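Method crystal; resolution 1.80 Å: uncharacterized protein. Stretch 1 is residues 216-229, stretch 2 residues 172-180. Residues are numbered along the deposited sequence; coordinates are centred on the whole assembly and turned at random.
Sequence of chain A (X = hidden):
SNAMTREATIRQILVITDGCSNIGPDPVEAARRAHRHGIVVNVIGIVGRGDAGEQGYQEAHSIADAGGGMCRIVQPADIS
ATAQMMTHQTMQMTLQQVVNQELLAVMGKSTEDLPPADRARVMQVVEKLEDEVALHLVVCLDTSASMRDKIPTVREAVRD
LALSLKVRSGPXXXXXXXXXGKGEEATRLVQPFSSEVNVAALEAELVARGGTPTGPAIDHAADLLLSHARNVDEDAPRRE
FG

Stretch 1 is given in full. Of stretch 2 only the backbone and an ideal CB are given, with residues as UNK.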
ATOM      1  N   PRO A 216      12.057   5.308   7.458  1.00 29.36           N
ATOM      2  CA  PRO A 216      11.761   4.409   8.580  1.00 30.28           C
ATOM      3  C   PRO A 216      10.312   3.897   8.545  1.00 25.88           C
ATOM      4  O   PRO A 216      10.062   2.755   8.897  1.00 27.96           O
ATOM      5  CB  PRO A 216      12.005   5.301   9.800  1.00 27.51           C
ATOM      6  CG  PRO A 216      13.106   6.224   9.324  1.00 31.24           C
ATOM      7  CD  PRO A 216      12.707   6.553   7.909  1.00 25.65           C
ATOM      8  N   ALA A 217       9.364   4.717   8.082  1.00 26.65           N
ATOM      9  CA  ALA A 217       7.988   4.230   7.954  1.00 25.08           C
ATOM     10  C   ALA A 217       7.869   3.018   7.024  1.00 26.00           C
ATOM     11  O   ALA A 217       7.231   2.009   7.363  1.00 26.51           O
ATOM     12  CB  ALA A 217       7.064   5.348   7.460  1.00 29.07           C
ATOM     13  N   ILE A 218       8.446   3.134   5.835  1.00 24.55           N
ATOM     14  CA  ILE A 218       8.419   2.029   4.889  1.00 24.07           C
ATOM     15  C   ILE A 218       9.117   0.779   5.452  1.00 26.19           C
ATOM     16  O   ILE A 218       8.626  -0.336   5.306  1.00 26.00           O
ATOM     17  CB  ILE A 218       9.025   2.444   3.528  1.00 22.63           C
ATOM     18  CG1 ILE A 218       8.113   3.508   2.886  1.00 23.50           C
ATOM     19  CG2 ILE A 218       9.134   1.236   2.590  1.00 24.42           C
ATOM     20  CD1 ILE A 218       8.688   4.131   1.608  1.00 25.53           C
ATOM     21  N   ASP A 219      10.276   0.961   6.069  1.00 26.05           N
ATOM     22  CA  ASP A 219      10.977  -0.172   6.688  1.00 26.94           C
ATOM     23  C   ASP A 219      10.127  -0.840   7.790  1.00 27.93           C
ATOM     24  O   ASP A 219      10.045  -2.063   7.885  1.00 28.02           O
ATOM     25  CB  ASP A 219      12.299   0.301   7.292  1.00 28.99           C
ATOM     26  CG  ASP A 219      13.395   0.514   6.218  1.00 33.15           C
ATOM     27  OD1 ASP A 219      13.437  -0.257   5.222  1.00 39.36           O
ATOM     28  OD2 ASP A 219      14.207   1.439   6.398  1.00 35.96           O
ATOM     29  N   HIS A 220       9.492  -0.027   8.619  1.00 26.15           N
ATOM     30  CA  HIS A 220       8.602  -0.578   9.648  1.00 27.91           C
ATOM     31  C   HIS A 220       7.461  -1.375   9.011  1.00 28.25           C
ATOM     32  O   HIS A 220       7.158  -2.502   9.417  1.00 28.67           O
ATOM     33  CB  HIS A 220       8.073   0.558  10.543  1.00 26.69           C
ATOM     34  CG  HIS A 220       7.300   0.078  11.735  1.00 31.34           C
ATOM     35  ND1 HIS A 220       6.674   0.946  12.609  1.00 33.35           N
ATOM     36  CD2 HIS A 220       7.028  -1.170  12.186  1.00 31.23           C
ATOM     37  CE1 HIS A 220       6.069   0.253  13.557  1.00 34.27           C
ATOM     38  NE2 HIS A 220       6.258  -1.035  13.318  1.00 33.28           N
ATOM     39  N   ALA A 221       6.844  -0.801   7.985  1.00 27.83           N
ATOM     40  CA  ALA A 221       5.770  -1.481   7.267  1.00 25.00           C
ATOM     41  C   ALA A 221       6.225  -2.830   6.695  1.00 26.71           C
ATOM     42  O   ALA A 221       5.526  -3.831   6.807  1.00 27.67           O
ATOM     43  CB  ALA A 221       5.240  -0.577   6.134  1.00 24.52           C
ATOM     44  N   ALA A 222       7.402  -2.856   6.085  1.00 27.99           N
ATOM     45  CA  ALA A 222       7.875  -4.103   5.482  1.00 28.86           C
ATOM     46  C   ALA A 222       8.127  -5.136   6.571  1.00 29.54           C
ATOM     47  O   ALA A 222       7.824  -6.319   6.392  1.00 31.86           O
ATOM     48  CB  ALA A 222       9.149  -3.859   4.665  1.00 28.97           C
ATOM     49  N   ASP A 223       8.685  -4.680   7.690  1.00 28.46           N
ATOM     50  CA  ASP A 223       8.901  -5.550   8.854  1.00 30.28           C
ATOM     51  C   ASP A 223       7.600  -6.191   9.328  1.00 34.94           C
ATOM     52  O   ASP A 223       7.562  -7.388   9.636  1.00 33.56           O
ATOM     53  CB  ASP A 223       9.536  -4.783  10.030  1.00 36.72           C
ATOM     54  CG  ASP A 223      11.040  -4.634   9.891  1.00 41.33           C
ATOM     55  OD1 ASP A 223      11.588  -5.045   8.848  1.00 40.21           O
ATOM     56  OD2 ASP A 223      11.681  -4.101  10.816  1.00 39.47           O
ATOM     57  N   LEU A 224       6.550  -5.376   9.431  1.00 28.56           N
ATOM     58  CA  LEU A 224       5.235  -5.856   9.858  1.00 30.20           C
ATOM     59  C   LEU A 224       4.708  -6.918   8.909  1.00 34.54           C
ATOM     60  O   LEU A 224       4.174  -7.946   9.351  1.00 33.25           O
ATOM     61  CB  LEU A 224       4.238  -4.690   9.945  1.00 28.75           C
ATOM     62  CG  LEU A 224       4.446  -3.749  11.134  1.00 34.34           C
ATOM     63  CD1 LEU A 224       3.636  -2.459  10.939  1.00 33.87           C
ATOM     64  CD2 LEU A 224       4.068  -4.453  12.422  1.00 38.64           C
ATOM     65  N   LEU A 225       4.844  -6.672   7.607  1.00 30.28           N
ATOM     66  CA  LEU A 225       4.361  -7.622   6.598  1.00 27.74           C
ATOM     67  C   LEU A 225       5.102  -8.955   6.692  1.00 33.68           C
ATOM     68  O   LEU A 225       4.501 -10.032   6.631  1.00 34.16           O
ATOM     69  CB  LEU A 225       4.479  -7.030   5.177  1.00 26.96           C
ATOM     70  CG  LEU A 225       3.481  -5.911   4.848  1.00 29.93           C
ATOM     71  CD1 LEU A 225       3.910  -5.107   3.610  1.00 26.74           C
ATOM     72  CD2 LEU A 225       2.030  -6.460   4.680  1.00 27.85           C
ATOM     73  N   LEU A 226       6.412  -8.881   6.858  1.00 33.33           N
ATOM     74  CA  LEU A 226       7.222 -10.090   6.940  1.00 36.57           C
ATOM     75  C   LEU A 226       6.955 -10.873   8.232  1.00 38.46           C
ATOM     76  O   LEU A 226       6.907 -12.102   8.211  1.00 41.10           O
ATOM     77  CB  LEU A 226       8.708  -9.746   6.795  1.00 40.42           C
ATOM     78  CG  LEU A 226       9.079  -9.131   5.433  1.00 39.96           C
ATOM     79  CD1 LEU A 226      10.548  -8.718   5.399  1.00 48.23           C
ATOM     80  CD2 LEU A 226       8.763 -10.064   4.266  1.00 48.65           C
ATOM     81  N   SER A 227       6.773 -10.168   9.344  1.00 36.94           N
ATOM     82  CA  SER A 227       6.439 -10.828  10.611  1.00 39.91           C
ATOM     83  C   SER A 227       5.073 -11.483  10.524  1.00 44.62           C
ATOM     84  O   SER A 227       4.862 -12.584  11.051  1.00 44.64           O
ATOM     85  CB  SER A 227       6.431  -9.833  11.770  1.00 45.81           C
ATOM     86  OG  SER A 227       7.695  -9.223  11.901  1.00 60.92           O
ATOM     87  N   HIS A 228       4.139 -10.801   9.865  1.00 38.98           N
ATOM     88  CA  HIS A 228       2.793 -11.337   9.722  1.00 39.11           C
ATOM     89  C   HIS A 228       2.807 -12.614   8.883  1.00 44.30           C
ATOM     90  O   HIS A 228       2.156 -13.610   9.236  1.00 44.95           O
ATOM     91  CB  HIS A 228       1.856 -10.301   9.110  1.00 35.29           C
ATOM     92  CG  HIS A 228       0.416 -10.695   9.156  1.00 34.83           C
ATOM     93  ND1 HIS A 228      -0.228 -11.005  10.336  1.00 41.56           N
ATOM     94  CD2 HIS A 228      -0.503 -10.849   8.171  1.00 35.02           C
ATOM     95  CE1 HIS A 228      -1.486 -11.319  10.075  1.00 41.16           C
ATOM     96  NE2 HIS A 228      -1.675 -11.245   8.771  1.00 39.88           N
ATOM     97  N   ALA A 229       3.559 -12.590   7.783  1.00 36.83           N
ATOM     98  CA  ALA A 229       3.690 -13.762   6.916  1.00 40.64           C
ATOM     99  C   ALA A 229       4.162 -14.986   7.695  1.00 49.38           C
ATOM    100  O   ALA A 229       3.708 -16.107   7.443  1.00 47.95           O
ATOM    101  CB  ALA A 229       4.647 -13.480   5.775  1.00 36.54           C
ATOM    102  N   UNK A 172      -8.625 -10.142   4.561  1.00 36.78           N
ATOM    103  CA  UNK A 172      -7.967  -8.859   4.643  1.00 34.13           C
ATOM    104  C   UNK A 172      -7.233  -8.732   5.972  1.00 34.20           C
ATOM    105  O   UNK A 172      -7.811  -8.970   7.042  1.00 34.51           O
ATOM    106  CB  UNK A 172      -8.978  -7.724   4.471  1.00 34.13           C
ATOM    107  N   UNK A 173      -5.965  -8.341   5.908  1.00 31.39           N
ATOM    108  CA  UNK A 173      -5.216  -8.009   7.111  1.00 33.31           C
ATOM    109  C   UNK A 173      -4.631  -6.621   6.888  1.00 29.29           C
ATOM    110  O   UNK A 173      -3.769  -6.448   6.043  1.00 26.52           O
ATOM    111  CB  UNK A 173      -4.129  -9.042   7.412  1.00 33.31           C
ATOM    112  N   UNK A 174      -5.144  -5.640   7.612  1.00 28.14           N
ATOM    113  CA  UNK A 174      -4.659  -4.263   7.466  1.00 26.48           C
ATOM    114  C   UNK A 174      -4.048  -3.786   8.771  1.00 26.38           C
ATOM    115  O   UNK A 174      -4.623  -3.951   9.866  1.00 29.70           O
ATOM    116  CB  UNK A 174      -5.791  -3.327   7.037  1.00 26.48           C
ATOM    117  N   UNK A 175      -2.871  -3.177   8.664  1.00 28.12           N
ATOM    118  CA  UNK A 175      -2.239  -2.541   9.820  1.00 26.96           C
ATOM    119  C   UNK A 175      -2.030  -1.079   9.447  1.00 26.48           C
ATOM    120  O   UNK A 175      -1.919  -0.745   8.258  1.00 25.87           O
ATOM    121  CB  UNK A 175      -0.923  -3.221  10.202  1.00 26.96           C
ATOM    122  N   UNK A 176      -1.987  -0.201  10.445  1.00 29.37           N
ATOM    123  CA  UNK A 176      -1.780   1.208  10.158  1.00 26.81           C
ATOM    124  C   UNK A 176      -0.614   1.711  10.997  1.00 27.23           C
ATOM    125  O   UNK A 176      -0.498   1.404  12.198  1.00 28.91           O
ATOM    126  CB  UNK A 176      -3.047   2.020  10.434  1.00 26.81           C
ATOM    127  N   UNK A 177       0.282   2.449  10.356  1.00 26.05           N
ATOM    128  CA  UNK A 177       1.293   3.145  11.115  1.00 26.80           C
ATOM    129  C   UNK A 177       1.304   4.607  10.754  1.00 26.31           C
ATOM    130  O   UNK A 177       0.876   4.998   9.662  1.00 29.07           O
ATOM    131  CB  UNK A 177       2.672   2.524  10.881  1.00 26.80           C
ATOM    132  N   UNK A 178       1.771   5.415  11.695  1.00 26.20           N
ATOM    133  CA  UNK A 178       1.941   6.845  11.507  1.00 24.95           C
ATOM    134  C   UNK A 178       3.431   7.184  11.555  1.00 25.71           C
ATOM    135  O   UNK A 178       4.200   6.542  12.261  1.00 28.00           O
ATOM    136  CB  UNK A 178       1.166   7.631  12.567  1.00 24.95           C
ATOM    137  N   UNK A 179       3.825   8.203  10.803  1.00 22.79           N
ATOM    138  CA  UNK A 179       5.182   8.706  10.847  1.00 23.68           C
ATOM    139  C   UNK A 179       5.124  10.223  10.784  1.00 27.05           C
ATOM    140  O   UNK A 179       4.461  10.787   9.919  1.00 28.93           O
ATOM    141  CB  UNK A 179       6.028   8.133   9.708  1.00 23.68           C
ATOM    142  N   UNK A 180       5.808  10.895  11.709  1.00 25.46           N
ATOM    143  CA  UNK A 180       6.694  10.348  12.751  1.00 26.91           C
ATOM    144  C   UNK A 180       5.937   9.739  13.945  1.00 31.44           C
ATOM    145  O   UNK A 180       4.710   9.729  13.961  1.00 32.47           O
ATOM    146  CB  UNK A 180       7.625  11.452  13.257  1.00 26.91           C
TER

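The helix of stretch 1 runs nearly antiparallel to the strand of stretch 2, at 161° between their directions, with the axes 8.9 Å apart at closest approach. Extended backbone angles make successive CA-to-CB bonds alternate, so every second position meets the helix.

Position 172 has nothing of the helix within 5.5 Å of its ideal CB. Its strand angles suit beta-branched or other aliphatic residues; it is Leu172.

Position 173 points toward the helix, and its ideal CB already lies 3.6 Å from NE2 of His228. So little room in that direction favours a small residue, alanine or perhaps serine; a longer chain would have to turn aside. It is Ala173, whose CB meets the imidazole obliquely.

Position 174, out of the helix's reach, has angles of -117/133 that suit a beta-branched residue among others. It is Val174.

Position 175 points toward the helix again, but here the ideal CB stands 4.7 Å from CD1 of Leu224. That gap admits a small or modest side chain: alanine, serine, threonine or valine. The helix offers a methyl group there, so a polar group would need its partner from another quarter. Ser175, with chi1 in t, brings OG to 3.8 Å from Leu224 CD1, a simple contact, while OG is hydrogen-bonded elsewhere in the structure.

Position 176 points away; its strand angles suit beta-branched or other aliphatic residues. It is Val176.

Position 177 faces the helix, its ideal CB 4.6 Å from His220 ND1. The short side chains of Ala217 and Ala221 leave room, their CB atoms each about 6.2 Å from the ideal CB of 177. A medium-length aliphatic chain suits, isoleucine, leucine or methionine; valine would also be tolerated but would reach less deeply. Ile177 (p, t) has the largest covered area in its stretch, 91 Å². Its CD1 lies 3.4 Å from Ala217 O and 4.1 Å from Ala221 CB, while CG2 sits over one face of the His220 ring and 3.7 Å from Leu224 CD1.

Position 178 points away; the helix places no demand on it, and size is undecided by stretch 1. It is Ala178.

At 179 the ideal CB is 3.7 Å from Ala217 CB. Either a small residue or a flat ring that can lie against the methyl would fit. Phe179, chi1 p, places one ring face against Ala217 CB, with Phe179 CD2 3.5 Å from Ala217 CB.

Position 180 leaves the strand, pointing away. The peptide bond before it is cis and phi is -77°, which together point strongly to proline; it is Pro180.

Stretch 2, residues 172-180: LAVSVIAFP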
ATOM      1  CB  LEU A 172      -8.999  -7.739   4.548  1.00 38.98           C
ATOM      2  CG  LEU A 172      -8.455  -6.333   4.735  1.00 43.56           C
ATOM      3  CD1 LEU A 172      -7.470  -5.970   3.609  1.00 43.29           C
ATOM      4  CD2 LEU A 172      -9.598  -5.339   4.791  1.00 51.81           C
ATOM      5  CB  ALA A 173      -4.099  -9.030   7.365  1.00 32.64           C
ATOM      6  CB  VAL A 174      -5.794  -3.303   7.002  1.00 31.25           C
ATOM      7  CG1 VAL A 174      -6.931  -3.299   8.012  1.00 37.61           C
ATOM      8  CG2 VAL A 174      -5.272  -1.882   6.785  1.00 32.76           C
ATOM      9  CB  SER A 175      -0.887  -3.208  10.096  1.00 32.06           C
ATOM     10  OG  SER A 175      -0.180  -2.525  11.118  1.00 29.80           O
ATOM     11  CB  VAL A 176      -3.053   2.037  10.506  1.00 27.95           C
ATOM     12  CG1 VAL A 176      -2.809   3.538  10.291  1.00 26.59           C
ATOM     13  CG2 VAL A 176      -4.284   1.514   9.723  1.00 27.44           C
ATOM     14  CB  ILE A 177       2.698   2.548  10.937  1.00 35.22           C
ATOM     15  CG1 ILE A 177       3.189   2.716   9.532  1.00 33.01           C
ATOM     16  CG2 ILE A 177       2.728   1.067  11.271  1.00 31.40           C
ATOM     17  CD1 ILE A 177       4.508   1.960   9.323  1.00 46.48           C
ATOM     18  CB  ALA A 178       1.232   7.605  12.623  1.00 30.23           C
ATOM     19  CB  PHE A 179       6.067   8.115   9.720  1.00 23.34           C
ATOM     20  CG  PHE A 179       5.611   8.437   8.309  1.00 25.92           C
ATOM     21  CD1 PHE A 179       6.265   9.422   7.577  1.00 29.32           C
ATOM     22  CD2 PHE A 179       4.562   7.743   7.710  1.00 25.90           C
ATOM     23  CE1 PHE A 179       5.885   9.718   6.279  1.00 25.44           C
ATOM     24  CE2 PHE A 179       4.162   8.028   6.373  1.00 24.03           C
ATOM     25  CZ  PHE A 179       4.827   9.012   5.660  1.00 24.88           C
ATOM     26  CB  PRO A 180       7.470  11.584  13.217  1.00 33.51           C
ATOM     27  CG  PRO A 180       6.520  12.722  13.001  1.00 33.30           C
ATOM     28  CD  PRO A 180       5.719  12.370  11.767  1.00 23.30           C
TER
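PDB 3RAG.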